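Local coordinates for lipoprotein (Bacteroides fragilis, PDB 3RWX), which is of unknown function but is a putative outer-membrane lipoprotein built from calycin-like beta-barrel domains, at residues Ser113-Gly116 with Gly117-Ile120; Val145-Ser149 with Thr150-Asp154. All coordinates share one frame; numbering follows the deposited sequence.

Contact 1: residues Ser113-Gly116 with Gly117-Ile120; sequences SVMG and GLTI
L118 and V114 meet across a type I' beta turn, V114 to G117, which leads from the loop after strand 110-111 into strand 118-124 of a calycin-like beta-barrel domain. The turn is closed by one backbone bond, G117 N to V114 O, 2.8 Å long. The nitrogen stands above the carbonyl plane, 37° out of it. M115 and G116 form the two corners, both with positive phi. At G117 the constraint is sharper still: with its positive phi, a CB would run into the carbonyl oxygen of G116, and this residue is a glycine.

The side chain of L118 leaves the strand on the side of the turn. Its CB is the first atom to touch, resting 3.6 Å from CG2 of V114. From there CG lies anti to the backbone N (chi1 177°), beside the carbonyl carbon, and the second torsion then turns one methyl, CD2, back toward V114. CD2 lies 3.9 Å from the same CG2 of V114, so a single valine methyl serves both the root and the tip of the leucine, the two side chains crossing at a slant.

M115, a selenomethionine in the crystal, comes alongside L118, pointing the same way. Its chain runs extended through chi2 and then bends at the selenium (chi3 -78°), turning CE toward the leucine. Beyond the turn, L118 also packs on C26, and M115 on M28 and M83, which tie the turn to neighbouring loops. Methyl meets methyl at the ends of the two side chains, M115 CE lying 4.0 Å from L118 CD2.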
ATOM      1  N   SER A 113     -15.977   9.599 -14.850  1.00 34.77           N
ATOM      2  CA  SER A 113     -17.232   9.957 -14.193  1.00 36.26           C
ATOM      3  C   SER A 113     -17.374   9.479 -12.740  1.00 36.06           C
ATOM      4  O   SER A 113     -18.356   9.789 -12.085  1.00 37.31           O
ATOM      5  CB  SER A 113     -18.416   9.417 -14.986  1.00 36.58           C
ATOM      6  OG  SER A 113     -18.398   8.008 -14.927  1.00 37.57           O
ATOM      7  N   VAL A 114     -16.419   8.726 -12.222  1.00 35.23           N
ATOM      8  CA  VAL A 114     -16.548   8.249 -10.865  1.00 34.79           C
ATOM      9  C   VAL A 114     -15.436   8.803 -10.002  1.00 34.36           C
ATOM     10  O   VAL A 114     -14.296   8.932 -10.439  1.00 33.42           O
ATOM     11  CB  VAL A 114     -16.615   6.681 -10.790  1.00 34.60           C
ATOM     12  CG1 VAL A 114     -17.753   6.155 -11.702  1.00 35.06           C
ATOM     13  CG2 VAL A 114     -15.313   6.057 -11.142  1.00 31.82           C
HETATM   14  N   MSE A 115     -15.817   9.184  -8.789  1.00 34.88           N
HETATM   15  CA  MSE A 115     -14.895   9.554  -7.730  1.00 35.08           C
HETATM   16  C   MSE A 115     -13.803  10.528  -8.107  1.00 34.39           C
HETATM   17  O   MSE A 115     -12.656  10.351  -7.722  1.00 34.01           O
HETATM   18  CB  MSE A 115     -14.287   8.293  -7.162  1.00 34.64           C
HETATM   19  CG  MSE A 115     -15.333   7.438  -6.491  1.00 37.95           C
HETATM   20 SE   MSE A 115     -14.526   5.885  -5.735  0.75 46.30          SE
HETATM   21  CE  MSE A 115     -14.276   4.803  -7.296  1.00 40.45           C
ATOM     22  N   GLY A 116     -14.168  11.564  -8.843  1.00 34.83           N
ATOM     23  CA  GLY A 116     -13.228  12.592  -9.224  1.00 34.92           C
ATOM     24  C   GLY A 116     -12.325  12.185 -10.364  1.00 34.48           C
ATOM     25  O   GLY A 116     -11.449  12.935 -10.734  1.00 35.43           O
ATOM     26  N   GLY A 117     -12.525  11.006 -10.937  1.00 33.86           N
ATOM     27  CA  GLY A 117     -11.595  10.487 -11.925  1.00 33.07           C
ATOM     28  C   GLY A 117     -10.816   9.297 -11.407  1.00 31.77           C
ATOM     29  O   GLY A 117      -9.816   9.446 -10.706  1.00 32.53           O
ATOM     30  N   LEU A 118     -11.265   8.105 -11.772  1.00 30.64           N
ATOM     31  CA  LEU A 118     -10.619   6.873 -11.353  1.00 28.90           C
ATOM     32  C   LEU A 118      -9.689   6.381 -12.456  1.00 28.45           C
ATOM     33  O   LEU A 118     -10.106   6.213 -13.599  1.00 28.59           O
ATOM     34  CB  LEU A 118     -11.690   5.837 -11.053  1.00 28.57           C
ATOM     35  CG  LEU A 118     -11.197   4.443 -10.661  1.00 27.88           C
ATOM     36  CD1 LEU A 118     -10.410   4.527  -9.336  1.00 25.40           C
ATOM     37  CD2 LEU A 118     -12.378   3.536 -10.554  1.00 25.31           C
ATOM     38  N   THR A 119      -8.422   6.176 -12.133  1.00 27.73           N
ATOM     39  CA  THR A 119      -7.553   5.494 -13.058  1.00 27.99           C
ATOM     40  C   THR A 119      -7.150   4.136 -12.472  1.00 27.24           C
ATOM     41  O   THR A 119      -6.984   3.986 -11.268  1.00 26.93           O
ATOM     42  CB  THR A 119      -6.297   6.330 -13.444  1.00 28.23           C
ATOM     43  OG1 THR A 119      -5.334   6.282 -12.388  1.00 31.99           O
ATOM     44  CG2 THR A 119      -6.649   7.767 -13.731  1.00 27.84           C
ATOM     45  N   ILE A 120      -7.024   3.136 -13.338  1.00 27.25           N
ATOM     46  CA  ILE A 120      -6.534   1.831 -12.940  1.00 26.29           C
ATOM     47  C   ILE A 120      -5.367   1.461 -13.837  1.00 26.03           C
ATOM     48  O   ILE A 120      -5.514   1.516 -15.039  1.00 26.12           O
ATOM     49  CB  ILE A 120      -7.598   0.776 -13.075  1.00 26.19           C
ATOM     50  CG1 ILE A 120      -8.870   1.259 -12.404  1.00 28.39           C
ATOM     51  CG2 ILE A 120      -7.112  -0.546 -12.477  1.00 23.80           C
ATOM     52  CD1 ILE A 120      -9.854   0.143 -12.106  1.00 31.28           C
TER

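Contact 2: residues Val145-Ser149 with Thr150-Asp154; sequences VSVGS and TTYPD
Y152 turns its CG beside its backbone N (chi1 -68°), swinging the ring back along the hairpin toward V145 and V147; V147, with chi1 57°, holds CG1 between its own N and carbonyl carbon, directed at the phenol end of that ring. CG1 of V145 lies 3.7 Å from CD2 of Y152, while CG1 of V147 approaches the ring obliquely and comes 3.7 Å from OH. Over the centre of one face sits CG2 of T150, 3.7 Å above the plane, so three methyl groups, from V145, V147 and T150, meet the tyrosine. At the ring edge, near its plane, V145 O lies 3.4 Å from CD2.

The backbone is a two-residue beta hairpin, with G148 and S149 at the corners of a type II' turn. V147 and T150 form the hydrogen-bonded pair: T150 N to V147 O at 2.9 Å, V147 N returning to T150 O. S146 and T151 make the non-hydrogen-bonded pair, on the other face. The ladder ends with an almost straight bond, Y152 N to V145 O, 3.0 Å. Two waters fasten the margins: one bridges V145 N and P153 O, the other joins S149 O to T151 OG1. Strand 144-147 lies next to strand 254-256 in the second calycin-like domain, S146 backbone-bonded to T254.

T150 OG1 bonds outside the hairpin to T185 OG1. Apolar contacts hold the ring along its CD2-CE2 side and over one face, while its hydroxyl is satisfied by the carbonyl oxygen of R187, in the same chain, which should restrict the phenol's tilt and swing.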
ATOM      1  N   VAL A 145       3.581   2.034  27.019  1.00 19.93           N
ATOM      2  CA  VAL A 145       4.911   2.593  27.071  1.00 19.93           C
ATOM      3  C   VAL A 145       5.521   2.276  28.417  1.00 20.45           C
ATOM      4  O   VAL A 145       4.863   2.400  29.448  1.00 19.68           O
ATOM      5  CB  VAL A 145       4.839   4.113  26.908  1.00 20.57           C
ATOM      6  CG1 VAL A 145       6.219   4.750  27.191  1.00 18.83           C
ATOM      7  CG2 VAL A 145       4.279   4.479  25.522  1.00 18.38           C
ATOM      8  N   SER A 146       6.782   1.876  28.421  1.00 21.28           N
ATOM      9  CA  SER A 146       7.454   1.631  29.686  1.00 22.77           C
ATOM     10  C   SER A 146       8.881   2.115  29.647  1.00 22.74           C
ATOM     11  O   SER A 146       9.494   2.224  28.579  1.00 22.31           O
ATOM     12  CB  SER A 146       7.382   0.148  30.059  1.00 23.12           C
ATOM     13  OG  SER A 146       7.779  -0.610  28.956  1.00 26.95           O
ATOM     14  N   VAL A 147       9.361   2.502  30.820  1.00 23.23           N
ATOM     15  CA  VAL A 147      10.759   2.880  31.000  1.00 23.71           C
ATOM     16  C   VAL A 147      11.157   2.399  32.381  1.00 24.12           C
ATOM     17  O   VAL A 147      10.442   2.603  33.365  1.00 24.03           O
ATOM     18  CB  VAL A 147      10.999   4.415  30.843  1.00 24.39           C
ATOM     19  CG1 VAL A 147      10.141   5.219  31.824  1.00 22.24           C
ATOM     20  CG2 VAL A 147      12.466   4.722  31.018  1.00 23.98           C
ATOM     21  N   GLY A 148      12.270   1.692  32.442  1.00 24.41           N
ATOM     22  CA  GLY A 148      12.694   1.083  33.694  1.00 24.33           C
ATOM     23  C   GLY A 148      11.564   0.264  34.281  1.00 23.72           C
ATOM     24  O   GLY A 148      10.947  -0.505  33.579  1.00 23.51           O
ATOM     25  N   SER A 149      11.295   0.468  35.561  1.00 22.90           N
ATOM     26  CA  SER A 149      10.222  -0.226  36.285  1.00 23.11           C
ATOM     27  C   SER A 149       8.845   0.423  36.141  1.00 21.96           C
ATOM     28  O   SER A 149       7.926   0.015  36.800  1.00 22.80           O
ATOM     29  CB  SER A 149      10.562  -0.254  37.799  1.00 23.40           C
ATOM     30  OG  SER A 149      10.816   1.074  38.250  1.00 22.87           O
ATOM     31  N   THR A 150       8.709   1.450  35.320  1.00 21.10           N
ATOM     32  CA  THR A 150       7.432   2.114  35.140  1.00 20.21           C
ATOM     33  C   THR A 150       6.716   1.637  33.901  1.00 19.43           C
ATOM     34  O   THR A 150       7.302   1.542  32.834  1.00 18.38           O
ATOM     35  CB  THR A 150       7.638   3.641  35.031  1.00 20.66           C
ATOM     36  OG1 THR A 150       7.950   4.153  36.332  1.00 21.07           O
ATOM     37  CG2 THR A 150       6.375   4.357  34.481  1.00 19.87           C
ATOM     38  N   THR A 151       5.429   1.358  34.038  1.00 19.75           N
ATOM     39  CA  THR A 151       4.567   1.167  32.868  1.00 19.49           C
ATOM     40  C   THR A 151       3.419   2.163  32.969  1.00 19.57           C
ATOM     41  O   THR A 151       2.688   2.231  33.973  1.00 19.75           O
ATOM     42  CB  THR A 151       3.999  -0.256  32.779  1.00 19.73           C
ATOM     43  OG1 THR A 151       5.075  -1.203  32.792  1.00 20.81           O
ATOM     44  CG2 THR A 151       3.188  -0.430  31.490  1.00 18.52           C
ATOM     45  N   TYR A 152       3.270   2.945  31.917  1.00 19.26           N
ATOM     46  CA  TYR A 152       2.314   4.034  31.916  1.00 19.45           C
ATOM     47  C   TYR A 152       0.902   3.537  31.620  1.00 19.68           C
ATOM     48  O   TYR A 152       0.720   2.413  31.156  1.00 18.74           O
ATOM     49  CB  TYR A 152       2.748   5.070  30.898  1.00 19.54           C
ATOM     50  CG  TYR A 152       4.019   5.801  31.280  1.00 19.46           C
ATOM     51  CD1 TYR A 152       4.019   6.761  32.268  1.00 22.59           C
ATOM     52  CD2 TYR A 152       5.216   5.528  30.657  1.00 22.13           C
ATOM     53  CE1 TYR A 152       5.201   7.444  32.638  1.00 22.90           C
ATOM     54  CE2 TYR A 152       6.394   6.214  31.004  1.00 22.22           C
ATOM     55  CZ  TYR A 152       6.368   7.164  31.994  1.00 21.13           C
ATOM     56  OH  TYR A 152       7.504   7.833  32.322  1.00 23.45           O
ATOM     57  N   PRO A 153      -0.112   4.372  31.904  1.00 19.44           N
ATOM     58  CA  PRO A 153      -1.433   3.969  31.468  1.00 19.80           C
ATOM     59  C   PRO A 153      -1.493   3.754  29.942  1.00 19.69           C
ATOM     60  O   PRO A 153      -0.741   4.376  29.187  1.00 19.12           O
ATOM     61  CB  PRO A 153      -2.322   5.142  31.915  1.00 19.91           C
ATOM     62  CG  PRO A 153      -1.623   5.725  33.075  1.00 19.37           C
ATOM     63  CD  PRO A 153      -0.156   5.613  32.696  1.00 19.67           C
ATOM     64  N   ASP A 154      -2.353   2.841  29.525  1.00 19.98           N
ATOM     65  CA  ASP A 154      -2.605   2.623  28.117  1.00 20.96           C
ATOM     66  C   ASP A 154      -3.033   3.903  27.412  1.00 21.21           C
ATOM     67  O   ASP A 154      -3.814   4.671  27.944  1.00 21.06           O
ATOM     68  CB  ASP A 154      -3.687   1.558  27.924  1.00 21.14           C
ATOM     69  CG  ASP A 154      -3.198   0.165  28.285  1.00 23.40           C
ATOM     70  OD1 ASP A 154      -1.982  -0.106  28.148  1.00 24.94           O
ATOM     71  OD2 ASP A 154      -4.023  -0.670  28.704  1.00 25.67           O
TER
HETATM   72  O   HOH W   1       1.262   3.844  27.427  1.00 19.50           O
HETATM   73  O   HOH W   2       6.189  -1.632  35.191  1.00 31.68           O

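In the fold
The two contacts come in series along the chain, 113-120 closing before 145-154 opens, and each lies in a different calycin-like beta-barrel range. Contact 1 leads into strand 118-124, which runs between strands 20-25 and 110-111 in a four-stranded antiparallel sheet; contact 2 is the hairpin of strands 144-147 and 150-151, at one margin of a six-stranded antiparallel sheet. Strand 144-147 is the next strand after 118-124. The contacts' centres are 47 Å apart, their nearest atoms about 35 Å, on opposite sides of the chain's centre. Each reversal belongs to a different sheet and the two do not touch, consistent with a molecule made of two separate barrel-like units.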